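Local coordinates for protein ribulose bisphosphate carboxylase (Hyperthermus butylicus DSM 5456, PDB 6HUN) that probably adds carbon dioxide and water to ribulose 1,5-bisphosphate, giving two molecules of 3-phosphoglycerate, as a magnesium-dependent form III Rubisco of archaeal AMP degradation, at residues 318-323 / 368-373; 347-350 / 355-358. All coordinates share one frame; numbering follows the deposited sequence.

Contact 1 of 2, residues 318-323 / 368-373; sequences LARMAG and QPWSNI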
loop_
_atom_site.group_PDB
_atom_site.type_symbol
_atom_site.label_atom_id
_atom_site.label_comp_id
_atom_site.label_asym_id
_atom_site.label_seq_id
_atom_site.Cartn_x
_atom_site.Cartn_y
_atom_site.Cartn_z
ATOM N N LEU A 318 2.982 11.954 5.223
ATOM C CA LEU A 318 3.983 11.227 4.420
ATOM C C LEU A 318 3.886 11.640 2.948
ATOM O O LEU A 318 4.888 11.696 2.253
ATOM C CB LEU A 318 3.764 9.709 4.556
ATOM C CG LEU A 318 4.000 9.132 5.982
ATOM C CD1 LEU A 318 3.489 7.660 6.025
ATOM C CD2 LEU A 318 5.443 9.117 6.284
ATOM N N ALA A 319 2.663 11.869 2.450
ATOM C CA ALA A 319 2.503 12.349 1.069
ATOM C C ALA A 319 3.191 13.703 0.838
ATOM O O ALA A 319 3.847 13.923 -0.193
ATOM C CB ALA A 319 1.009 12.458 0.763
ATOM N N ARG A 320 3.127 14.588 1.827
ATOM C CA ARG A 320 3.790 15.872 1.707
ATOM C C ARG A 320 5.309 15.705 1.732
ATOM O O ARG A 320 6.027 16.325 0.946
ATOM C CB ARG A 320 3.328 16.761 2.856
ATOM C CG ARG A 320 4.093 18.107 2.854
ATOM C CD ARG A 320 3.423 19.080 3.902
ATOM N NE ARG A 320 4.146 20.379 3.936
ATOM C CZ ARG A 320 3.920 21.355 4.820
ATOM N NH1 ARG A 320 3.005 21.185 5.769
ATOM N NH2 ARG A 320 4.639 22.489 4.781
ATOM N N MET A 321 5.810 14.846 2.618
ATOM C CA MET A 321 7.257 14.558 2.616
ATOM C C MET A 321 7.722 13.981 1.279
ATOM O O MET A 321 8.749 14.402 0.720
ATOM C CB MET A 321 7.543 13.557 3.742
ATOM C CG MET A 321 7.339 14.162 5.099
ATOM S SD MET A 321 7.299 12.881 6.392
ATOM C CE MET A 321 8.915 12.284 5.962
ATOM N N ALA A 322 6.953 13.019 0.746
ATOM C CA ALA A 322 7.374 12.314 -0.465
ATOM C C ALA A 322 7.295 13.219 -1.665
ATOM O O ALA A 322 8.089 13.061 -2.611
ATOM C CB ALA A 322 6.505 11.069 -0.703
ATOM N N GLY A 323 6.361 14.177 -1.640
ATOM C CA GLY A 323 6.416 15.238 -2.622
ATOM C C GLY A 323 5.193 15.433 -3.481
ATOM O O GLY A 323 5.339 16.031 -4.555
ATOM N N GLN A 368 5.025 19.562 14.781
ATOM C CA GLN A 368 5.830 19.242 13.595
ATOM C C GLN A 368 6.251 20.520 12.850
ATOM O O GLN A 368 5.440 21.099 12.115
ATOM C CB GLN A 368 5.087 18.296 12.638
ATOM C CG GLN A 368 5.920 18.007 11.383
ATOM C CD GLN A 368 7.101 17.094 11.697
ATOM O OE1 GLN A 368 6.908 15.894 11.979
ATOM N NE2 GLN A 368 8.293 17.624 11.643
ATOM N N PRO A 369 7.518 20.957 12.970
ATOM C CA PRO A 369 8.023 21.980 12.036
ATOM C C PRO A 369 8.283 21.370 10.665
ATOM O O PRO A 369 8.596 20.186 10.522
ATOM C CB PRO A 369 9.341 22.476 12.685
ATOM C CG PRO A 369 9.610 21.570 13.889
ATOM C CD PRO A 369 8.602 20.390 13.794
ATOM N N TRP A 370 8.124 22.186 9.636
ATOM C CA TRP A 370 8.250 21.702 8.262
ATOM C C TRP A 370 9.361 22.449 7.538
ATOM O O TRP A 370 9.242 22.788 6.356
ATOM C CB TRP A 370 6.923 21.864 7.515
ATOM C CG TRP A 370 5.879 20.877 7.869
ATOM C CD1 TRP A 370 4.828 21.051 8.701
ATOM C CD2 TRP A 370 5.772 19.568 7.340
ATOM N NE1 TRP A 370 4.046 19.928 8.747
ATOM C CE2 TRP A 370 4.612 18.982 7.917
ATOM C CE3 TRP A 370 6.570 18.806 6.471
ATOM C CZ2 TRP A 370 4.221 17.693 7.634
ATOM C CZ3 TRP A 370 6.130 17.505 6.167
ATOM C CH2 TRP A 370 4.982 16.982 6.749
ATOM N N SER A 371 10.430 22.770 8.260
ATOM C CA SER A 371 11.527 23.505 7.643
ATOM C C SER A 371 11.951 22.846 6.327
ATOM O O SER A 371 12.126 21.621 6.277
ATOM C CB SER A 371 12.688 23.535 8.633
ATOM O OG SER A 371 13.420 24.710 8.470
ATOM N N ASN A 372 12.009 23.640 5.246
ATOM C CA ASN A 372 12.416 23.171 3.913
ATOM C C ASN A 372 11.423 22.214 3.224
ATOM O O ASN A 372 11.824 21.401 2.385
ATOM C CB ASN A 372 13.783 22.482 3.970
ATOM C CG ASN A 372 14.825 23.377 4.592
ATOM O OD1 ASN A 372 15.570 22.963 5.482
ATOM N ND2 ASN A 372 14.832 24.636 4.171
ATOM N N ILE A 373 10.154 22.196 3.588
ATOM C CA ILE A 373 9.174 21.332 2.911
ATOM C C ILE A 373 8.001 22.252 2.536
ATOM O O ILE A 373 7.362 22.791 3.415
ATOM C CB ILE A 373 8.682 20.174 3.813
ATOM C CG1 ILE A 373 9.833 19.292 4.375
ATOM C CG2 ILE A 373 7.630 19.335 3.059
ATOM C CD1 ILE A 373 10.469 18.384 3.418
#
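R320 lays its guanidinium flat on the indole of W370, planes 12° apart, in a cation-pi stack: CZ sits 3.7 Å from the centroid of the W370 five-membered ring. Farther back, R320 CD makes a CH-pi contact over the six-membered ring. With CG anti to the backbone N (chi1 175°) and an extended chain beyond, R320 spans both rings. From the end of the guanidinium, R320 NH2 donates to I373 O at 3.1 Å, reaching the carbonyl from above its plane, while I373 CG2 packs against R320 NE at 3.7 Å. M321 meets the indole differently, its CG at the ring edge, 3.7 Å from W370 CZ3. A leucine in place of W370 would probably leave the R320 guanidinium without its flat partner and open a gap beside M321 CG. Backbone carbonyls beyond the two segments hold the guanidinium: I350 O and E353 O accept from NH1, K374 O from NE. Q368 CG covers the other face of the indole. The contact joins the last turn of barrel helix 312-322, closed by a Schellman motif at G323, to the loop after strand 368-369, with L147 of helix 144-147 packed against M321, W370 and I373.

Contact 2 of 2, residues 347-350 / 355-358; sequences HTRI and YYRP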
loop_
_atom_site.group_PDB
_atom_site.type_symbol
_atom_site.label_atom_id
_atom_site.label_comp_id
_atom_site.label_asym_id
_atom_site.label_seq_id
_atom_site.Cartn_x
_atom_site.Cartn_y
_atom_site.Cartn_z
ATOM N N HIS A 347 -6.155 17.836 9.152
ATOM C CA HIS A 347 -5.530 17.423 7.883
ATOM C C HIS A 347 -5.070 18.615 7.055
ATOM O O HIS A 347 -3.993 18.581 6.451
ATOM C CB HIS A 347 -6.480 16.656 6.995
ATOM C CG HIS A 347 -6.928 15.341 7.538
ATOM N ND1 HIS A 347 -7.928 14.608 6.935
ATOM C CD2 HIS A 347 -6.531 14.638 8.628
ATOM C CE1 HIS A 347 -8.123 13.500 7.635
ATOM N NE2 HIS A 347 -7.294 13.497 8.670
ATOM N N THR A 348 -5.938 19.612 6.898
ATOM C CA THR A 348 -5.518 20.789 6.117
ATOM C C THR A 348 -4.367 21.496 6.813
ATOM O O THR A 348 -3.411 21.932 6.160
ATOM C CB THR A 348 -6.681 21.800 5.913
ATOM O OG1 THR A 348 -6.941 22.485 7.139
ATOM C CG2 THR A 348 -7.947 21.097 5.400
ATOM N N ARG A 349 -4.405 21.567 8.153
ATOM C CA ARG A 349 -3.301 22.245 8.824
ATOM C C ARG A 349 -1.996 21.507 8.631
ATOM O O ARG A 349 -0.965 22.131 8.371
ATOM C CB ARG A 349 -3.557 22.426 10.331
ATOM C CG ARG A 349 -4.619 23.432 10.707
ATOM C CD ARG A 349 -4.798 23.433 12.249
ATOM N NE ARG A 349 -3.578 23.937 12.883
ATOM C CZ ARG A 349 -3.022 23.477 14.008
ATOM N NH1 ARG A 349 -1.898 24.044 14.449
ATOM N NH2 ARG A 349 -3.573 22.474 14.697
ATOM N N ILE A 350 -2.010 20.177 8.728
ATOM C CA ILE A 350 -0.719 19.486 8.644
ATOM C C ILE A 350 -0.119 19.543 7.222
ATOM O O ILE A 350 1.102 19.508 7.070
ATOM C CB ILE A 350 -0.829 18.033 9.152
ATOM C CG1 ILE A 350 0.599 17.438 9.385
ATOM C CG2 ILE A 350 -1.632 17.088 8.156
ATOM C CD1 ILE A 350 1.392 18.199 10.504
ATOM N N TYR A 355 4.584 25.275 10.427
ATOM C CA TYR A 355 4.863 24.838 11.789
ATOM C C TYR A 355 3.530 24.380 12.374
ATOM O O TYR A 355 2.725 25.197 12.804
ATOM C CB TYR A 355 5.492 25.935 12.632
ATOM C CG TYR A 355 6.380 25.389 13.730
ATOM C CD1 TYR A 355 5.917 24.388 14.593
ATOM C CD2 TYR A 355 7.684 25.853 13.905
ATOM C CE1 TYR A 355 6.724 23.864 15.602
ATOM C CE2 TYR A 355 8.499 25.348 14.922
ATOM C CZ TYR A 355 8.015 24.352 15.765
ATOM O OH TYR A 355 8.820 23.836 16.769
ATOM N N TYR A 356 3.317 23.076 12.389
ATOM C CA TYR A 356 2.094 22.523 12.944
ATOM C C TYR A 356 2.217 22.353 14.452
ATOM O O TYR A 356 3.164 21.730 14.929
ATOM C CB TYR A 356 1.786 21.157 12.293
ATOM C CG TYR A 356 0.582 20.481 12.948
ATOM C CD1 TYR A 356 0.748 19.538 13.967
ATOM C CD2 TYR A 356 -0.725 20.782 12.546
ATOM C CE1 TYR A 356 -0.348 18.915 14.568
ATOM C CE2 TYR A 356 -1.826 20.192 13.147
ATOM C CZ TYR A 356 -1.631 19.230 14.136
ATOM O OH TYR A 356 -2.726 18.682 14.739
ATOM N N ARG A 357 1.245 22.875 15.200
ATOM C CA ARG A 357 1.177 22.624 16.631
ATOM C C ARG A 357 -0.213 22.103 16.981
ATOM O O ARG A 357 -1.214 22.778 16.682
ATOM C CB ARG A 357 1.497 23.894 17.424
ATOM C CG ARG A 357 2.942 24.298 17.269
ATOM C CD ARG A 357 3.301 25.425 18.247
ATOM N NE ARG A 357 4.607 26.020 17.973
ATOM C CZ ARG A 357 4.828 26.947 17.038
ATOM N NH1 ARG A 357 3.827 27.359 16.273
ATOM N NH2 ARG A 357 6.046 27.470 16.866
ATOM N N PRO A 358 -0.321 20.932 17.624
ATOM C CA PRO A 358 -1.631 20.467 18.113
ATOM C C PRO A 358 -2.277 21.455 19.089
ATOM O O PRO A 358 -1.605 22.201 19.822
ATOM C CB PRO A 358 -1.295 19.140 18.816
ATOM C CG PRO A 358 0.068 18.782 18.356
ATOM C CD PRO A 358 0.767 20.046 18.061
#
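R349 and R357 O form the polar half of this contact. R349 NH1 donates to the carbonyl oxygen at 2.7 Å, with an N-H...O angle of 159° and the oxygen lying in the guanidinium plane; NH2 adds a weak second bond to the same atom at 3.1 Å from R357 O. The R349 chain leaves the helix with CG beside the backbone N and then bends at chi3 (66°), which turns the guanidinium toward the strand. Its NH2 also makes a salt bridge with E346, one turn back on the helix, and the same carboxylate oxygen, E346 OE1, takes a hydrogen bond from Y356 OH. One glutamate thus ties together the arginine and the phenol end of the tyrosine.

The tyrosine ring supplies the nonpolar half. Y356 CE2 lies over one face of the R349 guanidinium, off toward its rim and 3.3 Å from NH2, but the two planes are 31° apart, too inclined for a flat stack. R349 CB comes at the edge of the ring. I350 adds its far end: CD1 approaches Y356 CG obliquely at 3.4 Å and is almost as close to Y356 CB (3.5 Å). F313 of helix 312-322 packs edge-to-face with the Y356 ring and also touches I350, so this side is buried, whereas R357 turns away from the helix and is exposed.

Helix 339-352 ends here and strand 355-356 runs back along it, starting a small two-stranded antiparallel sheet with strand 368-369, in the excursion between a helix and the next barrel strand of the TIM barrel.

Contacts 1 and 2 lie with their centres about 11 Å apart in the catalytic barrel domain. Along the chain they are nested: helix 312-322 comes first, barrel strand 326-328 and helix 339-352 follow, then strand 355-356 and finally strand 368-369, so contact 2 falls inside the loop that contact 1 closes. The two short strands pair antiparallel, with Q368 N 2.9 Å from Y356 O in a probable hydrogen bond. Helix 339-352 also reaches contact 1 through I350. Together the contacts dock this small two-stranded antiparallel sheet onto two successive barrel helices. Contact 1 lies away from the catalytic residues; the I350 side chain of contact 2 is about 11 Å from that of R296, which probably binds substrate.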